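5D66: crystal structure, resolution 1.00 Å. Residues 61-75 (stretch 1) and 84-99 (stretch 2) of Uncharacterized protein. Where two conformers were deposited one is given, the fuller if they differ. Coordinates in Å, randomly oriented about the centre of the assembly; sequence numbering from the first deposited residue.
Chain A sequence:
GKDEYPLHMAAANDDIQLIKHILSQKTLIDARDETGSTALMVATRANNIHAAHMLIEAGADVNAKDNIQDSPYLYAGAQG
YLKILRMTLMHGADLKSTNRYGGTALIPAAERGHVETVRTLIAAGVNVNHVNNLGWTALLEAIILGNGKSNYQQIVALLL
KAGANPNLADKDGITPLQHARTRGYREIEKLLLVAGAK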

# COMPACT_ATOMS: atom_id res chain seq x y z
N ASP A 61 -16.27 3.31 1.36
CA ASP A 61 -15.56 2.11 1.77
C ASP A 61 -14.15 2.11 1.21
O ASP A 61 -13.89 2.02 -0.00
CB ASP A 61 -16.33 0.91 1.31
CG ASP A 61 -15.82 -0.41 1.80
OD1 ASP A 61 -14.70 -0.46 2.34
OD2 ASP A 61 -16.55 -1.42 1.59
N VAL A 62 -13.18 2.21 2.10
CA VAL A 62 -11.78 2.22 1.74
C VAL A 62 -11.25 0.89 1.24
O VAL A 62 -10.12 0.83 0.73
CB VAL A 62 -10.88 2.76 2.89
CG1 VAL A 62 -11.36 4.12 3.34
CG2 VAL A 62 -10.78 1.76 4.03
N ASN A 63 -12.05 -0.15 1.37
CA ASN A 63 -11.74 -1.49 0.89
C ASN A 63 -12.50 -1.91 -0.33
O ASN A 63 -12.32 -3.02 -0.81
CB ASN A 63 -12.00 -2.51 2.00
CG ASN A 63 -11.19 -2.16 3.25
OD1 ASN A 63 -9.96 -2.07 3.17
ND2 ASN A 63 -11.85 -2.04 4.40
N ALA A 64 -13.38 -1.07 -0.87
CA ALA A 64 -14.07 -1.43 -2.10
C ALA A 64 -13.01 -1.60 -3.19
O ALA A 64 -12.08 -0.81 -3.25
CB ALA A 64 -15.08 -0.35 -2.49
N LYS A 65 -13.19 -2.59 -4.04
CA LYS A 65 -12.25 -2.90 -5.10
C LYS A 65 -12.73 -2.49 -6.50
O LYS A 65 -13.90 -2.50 -6.76
CB LYS A 65 -11.81 -4.37 -5.08
CG LYS A 65 -10.75 -4.68 -3.99
CD LYS A 65 -10.30 -6.10 -4.00
CE LYS A 65 -9.03 -6.32 -3.13
NZ LYS A 65 -8.75 -7.78 -3.11
N ASP A 66 -11.77 -2.21 -7.33
CA ASP A 66 -11.95 -1.99 -8.76
C ASP A 66 -11.61 -3.23 -9.55
O ASP A 66 -11.22 -4.28 -8.99
CB ASP A 66 -11.20 -0.74 -9.19
CG ASP A 66 -9.70 -0.92 -9.40
OD1 ASP A 66 -9.18 -2.00 -9.08
OD2 ASP A 66 -9.10 0.06 -9.92
N ASN A 67 -11.65 -3.12 -10.85
CA ASN A 67 -11.52 -4.30 -11.74
C ASN A 67 -10.07 -4.75 -11.91
O ASN A 67 -9.88 -5.73 -12.64
CB ASN A 67 -12.21 -4.02 -13.07
CG ASN A 67 -11.59 -2.91 -13.86
OD1 ASN A 67 -10.41 -2.61 -13.70
ND2 ASN A 67 -12.31 -2.39 -14.84
N ILE A 68 -9.11 -4.18 -11.21
CA ILE A 68 -7.75 -4.75 -11.04
C ILE A 68 -7.43 -5.03 -9.58
O ILE A 68 -6.26 -5.23 -9.27
CB ILE A 68 -6.66 -3.93 -11.74
CG1 ILE A 68 -6.47 -2.54 -11.13
CG2 ILE A 68 -6.96 -3.87 -13.25
CD1 ILE A 68 -5.28 -1.78 -11.64
N GLN A 69 -8.44 -5.15 -8.73
CA GLN A 69 -8.29 -5.47 -7.30
C GLN A 69 -7.56 -4.40 -6.49
O GLN A 69 -7.10 -4.69 -5.40
CB GLN A 69 -7.65 -6.86 -7.07
CG GLN A 69 -8.48 -8.01 -7.68
CD GLN A 69 -8.24 -9.29 -6.81
OE1 GLN A 69 -8.43 -9.31 -5.58
NE2 GLN A 69 -7.96 -10.39 -7.47
N ASP A 70 -7.58 -3.16 -6.95
CA ASP A 70 -7.14 -2.04 -6.14
C ASP A 70 -8.29 -1.57 -5.29
O ASP A 70 -9.43 -1.47 -5.73
CB ASP A 70 -6.63 -0.89 -6.99
CG ASP A 70 -5.26 -1.11 -7.51
OD1 ASP A 70 -4.46 -1.89 -6.93
OD2 ASP A 70 -4.91 -0.35 -8.45
N SER A 71 -7.98 -1.18 -4.06
CA SER A 71 -8.85 -0.41 -3.18
C SER A 71 -8.19 0.90 -2.87
O SER A 71 -6.95 1.05 -3.02
CB SER A 71 -9.17 -1.13 -1.88
OG SER A 71 -7.97 -1.25 -1.12
N PRO A 72 -8.93 1.86 -2.31
CA PRO A 72 -8.29 3.12 -1.90
C PRO A 72 -7.09 2.90 -0.95
O PRO A 72 -6.04 3.47 -1.15
CB PRO A 72 -9.44 3.95 -1.32
CG PRO A 72 -10.62 3.45 -2.14
CD PRO A 72 -10.39 1.99 -2.35
N TYR A 73 -7.29 2.08 0.08
CA TYR A 73 -6.22 1.75 1.01
C TYR A 73 -5.03 1.11 0.27
O TYR A 73 -3.87 1.50 0.44
CB TYR A 73 -6.78 0.84 2.11
CG TYR A 73 -5.74 -0.06 2.75
CD1 TYR A 73 -4.77 0.47 3.58
CD2 TYR A 73 -5.72 -1.41 2.49
CE1 TYR A 73 -3.82 -0.39 4.16
CE2 TYR A 73 -4.79 -2.26 3.07
CZ TYR A 73 -3.81 -1.73 3.85
OH TYR A 73 -2.84 -2.55 4.42
N LEU A 74 -5.28 0.03 -0.49
CA LEU A 74 -4.19 -0.69 -1.12
C LEU A 74 -3.39 0.18 -2.08
O LEU A 74 -2.16 0.11 -2.13
CB LEU A 74 -4.68 -1.95 -1.83
CG LEU A 74 -5.14 -3.05 -0.95
CD1 LEU A 74 -6.00 -4.06 -1.75
CD2 LEU A 74 -3.95 -3.81 -0.39
N TYR A 75 -4.08 0.98 -2.87
CA TYR A 75 -3.47 1.81 -3.86
C TYR A 75 -2.68 2.96 -3.19
O TYR A 75 -1.56 3.29 -3.59
CB TYR A 75 -4.51 2.44 -4.77
CG TYR A 75 -3.98 3.14 -5.99
CD1 TYR A 75 -3.83 2.45 -7.16
CD2 TYR A 75 -3.64 4.46 -5.98
CE1 TYR A 75 -3.31 3.05 -8.30
CE2 TYR A 75 -3.14 5.07 -7.08
CZ TYR A 75 -2.98 4.37 -8.27
OH TYR A 75 -2.51 4.99 -9.42
N ILE A 84 -3.67 10.23 2.22
CA ILE A 84 -4.86 9.41 2.00
C ILE A 84 -4.70 8.10 2.76
O ILE A 84 -5.67 7.64 3.38
CB ILE A 84 -5.12 9.20 0.52
CG1 ILE A 84 -5.52 10.52 -0.15
CG2 ILE A 84 -6.25 8.17 0.33
CD1 ILE A 84 -5.73 10.44 -1.64
N LEU A 85 -3.52 7.49 2.70
CA LEU A 85 -3.34 6.23 3.42
C LEU A 85 -3.70 6.37 4.92
O LEU A 85 -4.41 5.52 5.47
CB LEU A 85 -1.92 5.74 3.27
CG LEU A 85 -1.59 4.49 4.04
CD1 LEU A 85 -2.40 3.29 3.49
CD2 LEU A 85 -0.14 4.17 4.04
N ARG A 86 -3.20 7.43 5.56
CA ARG A 86 -3.49 7.64 6.98
C ARG A 86 -5.00 7.75 7.21
O ARG A 86 -5.50 7.24 8.20
CB ARG A 86 -2.74 8.80 7.52
CG ARG A 86 -1.28 8.58 7.60
CD ARG A 86 -0.62 9.76 8.34
NE ARG A 86 0.80 9.95 8.05
CZ ARG A 86 1.80 9.16 8.46
NH1 ARG A 86 1.57 8.08 9.22
NH2 ARG A 86 3.06 9.46 8.15
N MSE A 87 -5.71 8.42 6.31
CA MSE A 87 -7.16 8.49 6.42
C MSE A 87 -7.78 7.11 6.37
O MSE A 87 -8.69 6.76 7.16
CB MSE A 87 -7.78 9.35 5.34
CG MSE A 87 -7.33 10.73 5.22
SE MSE A 87 -8.04 11.51 3.56
CE MSE A 87 -6.76 12.94 3.47
N THR A 88 -7.33 6.29 5.43
CA THR A 88 -7.88 4.94 5.33
C THR A 88 -7.62 4.10 6.59
O THR A 88 -8.47 3.29 6.99
CB THR A 88 -7.46 4.20 4.04
OG1 THR A 88 -6.13 3.73 4.10
CG2 THR A 88 -7.68 4.97 2.79
N LEU A 89 -6.43 4.26 7.17
CA LEU A 89 -6.08 3.54 8.36
C LEU A 89 -6.94 3.87 9.59
O LEU A 89 -7.10 3.08 10.47
CB LEU A 89 -4.58 3.68 8.67
CG LEU A 89 -3.63 3.07 7.65
CD1 LEU A 89 -2.19 3.50 7.95
CD2 LEU A 89 -3.70 1.60 7.70
N MSE A 90 -7.50 5.08 9.58
CA MSE A 90 -8.39 5.58 10.63
C MSE A 90 -9.86 5.21 10.33
O MSE A 90 -10.71 5.43 11.21
CB MSE A 90 -8.25 7.10 10.75
CG MSE A 90 -6.98 7.52 11.43
SE MSE A 90 -6.77 6.83 13.23
CE MSE A 90 -8.42 7.18 13.98
N HIS A 91 -10.15 4.70 9.12
CA HIS A 91 -11.52 4.48 8.67
C HIS A 91 -11.68 3.14 8.02
O HIS A 91 -12.33 2.99 7.00
CB HIS A 91 -11.94 5.58 7.71
CG HIS A 91 -12.07 6.91 8.38
ND1 HIS A 91 -13.16 7.29 9.15
CD2 HIS A 91 -11.16 7.89 8.53
CE1 HIS A 91 -12.92 8.48 9.66
NE2 HIS A 91 -11.72 8.86 9.31
N GLY A 92 -11.13 2.12 8.65
CA GLY A 92 -11.52 0.76 8.36
C GLY A 92 -10.67 -0.01 7.38
O GLY A 92 -11.08 -1.11 6.97
N ALA A 93 -9.47 0.45 7.06
CA ALA A 93 -8.62 -0.31 6.16
C ALA A 93 -8.50 -1.77 6.63
O ALA A 93 -8.20 -2.03 7.79
CB ALA A 93 -7.24 0.32 6.14
N ASP A 94 -8.71 -2.70 5.70
CA ASP A 94 -8.56 -4.12 6.00
C ASP A 94 -7.12 -4.50 5.78
O ASP A 94 -6.68 -4.60 4.64
CB ASP A 94 -9.48 -4.92 5.08
CG ASP A 94 -9.36 -6.40 5.28
OD1 ASP A 94 -8.53 -6.83 6.11
OD2 ASP A 94 -10.11 -7.15 4.60
N LEU A 95 -6.33 -4.60 6.85
CA LEU A 95 -4.93 -4.81 6.71
C LEU A 95 -4.58 -6.16 6.15
O LEU A 95 -3.43 -6.45 5.73
CB LEU A 95 -4.18 -4.56 8.03
CG LEU A 95 -4.46 -3.22 8.72
CD1 LEU A 95 -3.57 -3.14 9.93
CD2 LEU A 95 -4.31 -2.06 7.78
N LYS A 96 -5.54 -7.10 6.14
CA LYS A 96 -5.40 -8.41 5.54
C LYS A 96 -5.72 -8.41 4.06
O LYS A 96 -5.53 -9.43 3.37
CB LYS A 96 -6.26 -9.47 6.26
CG LYS A 96 -5.82 -9.69 7.69
CD LYS A 96 -6.76 -10.73 8.39
CE LYS A 96 -7.40 -10.24 9.67
NZ LYS A 96 -8.16 -11.33 10.34
N SER A 97 -6.28 -7.34 3.52
CA SER A 97 -6.65 -7.31 2.14
C SER A 97 -5.43 -7.27 1.26
O SER A 97 -4.34 -6.80 1.63
CB SER A 97 -7.58 -6.10 1.83
OG SER A 97 -6.94 -4.85 1.97
N THR A 98 -5.62 -7.75 0.04
CA THR A 98 -4.55 -7.94 -0.87
C THR A 98 -4.90 -7.37 -2.27
O THR A 98 -6.07 -7.38 -2.72
CB THR A 98 -4.12 -9.42 -0.99
OG1 THR A 98 -5.25 -10.20 -1.35
CG2 THR A 98 -3.50 -9.99 0.33
N ASN A 99 -3.85 -6.93 -2.96
CA ASN A 99 -3.95 -6.41 -4.29
C ASN A 99 -3.90 -7.57 -5.31
O ASN A 99 -3.93 -8.74 -4.91
CB ASN A 99 -2.81 -5.41 -4.52
CG ASN A 99 -1.45 -6.01 -4.31
OD1 ASN A 99 -1.24 -7.18 -4.64
ND2 ASN A 99 -0.54 -5.26 -3.72
O HOH W 1 -14.10 2.34 4.96
O HOH W 2 -8.56 -2.89 0.99
O HOH W 3 -8.34 -8.88 -0.36
O HOH W 4 -6.36 -10.68 -3.85
O HOH W 5 -2.94 -5.12 3.33
O HOH W 6 -1.41 -2.50 -3.28

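Stretch 1 turns through Asp61–Ala64 and Asp66–Gln69 and enters a helix at Pro72, capped where Ser71 OG accepts from Leu74 N (3.0 Å); stretch 2 leaves a helix, then runs as loop past the same residues, and together they bury 739 Å². The backbones come closest near Tyr73 and Thr88 (CA to CA 5.6 Å) and again near Gln69 and Asn99 (5.4 Å). Along stretch 2, Leu85 comes first, its CD1 packing 3.7 Å from Tyr73 CD1. One turn on, Thr88 points toward stretch 1; its OG1 donates to Leu85 O (2.8 Å), which satisfies the hydroxyl inside the helix and leaves CG2 against Val62 CG1 (3.8 Å). Leu89 CD2 adds a looser apolar contact to Tyr73 CE1 (4.1 Å). Past the helix, water 1 joins His91 O to Val62 N, while Val62 CG2 lies 3.6 Å from His91 O. Gly92, at a positive phi that calls for glycine, offers its carbonyl to Asn63: ND2 donates to Gly92 O (2.8 Å), and OD1 accepts from Asp94 N (2.9 Å), so one amide clamps the backbone on both sides of Ala93. Ala93 CB sits over a face of the Tyr73 ring, 3.9 Å from its centroid, a CH-pi contact. Leu95 points away at CB, yet its CD2 returns to within 4.0 Å of Tyr73 CZ. Ser97 N closes the Asp94–Ser97 turn on Asp94 O (3.0 Å), and Ser97 OG donates to the same oxygen (2.7 Å) and lies at the Tyr73 ring edge, 3.5 Å from CE2; water 2 links it to Asn63 OD1 and Ser71 OG. Water 5 accepts from Tyr73 OH and donates to Leu95 O and Ser97 O. The extended Lys65 reaches Thr98, its NZ donating to Thr98 O (2.7 Å), with Leu74 CD1 3.5 Å from that same oxygen. At Asn99, water 6 bridges ND2 to Leu74 O.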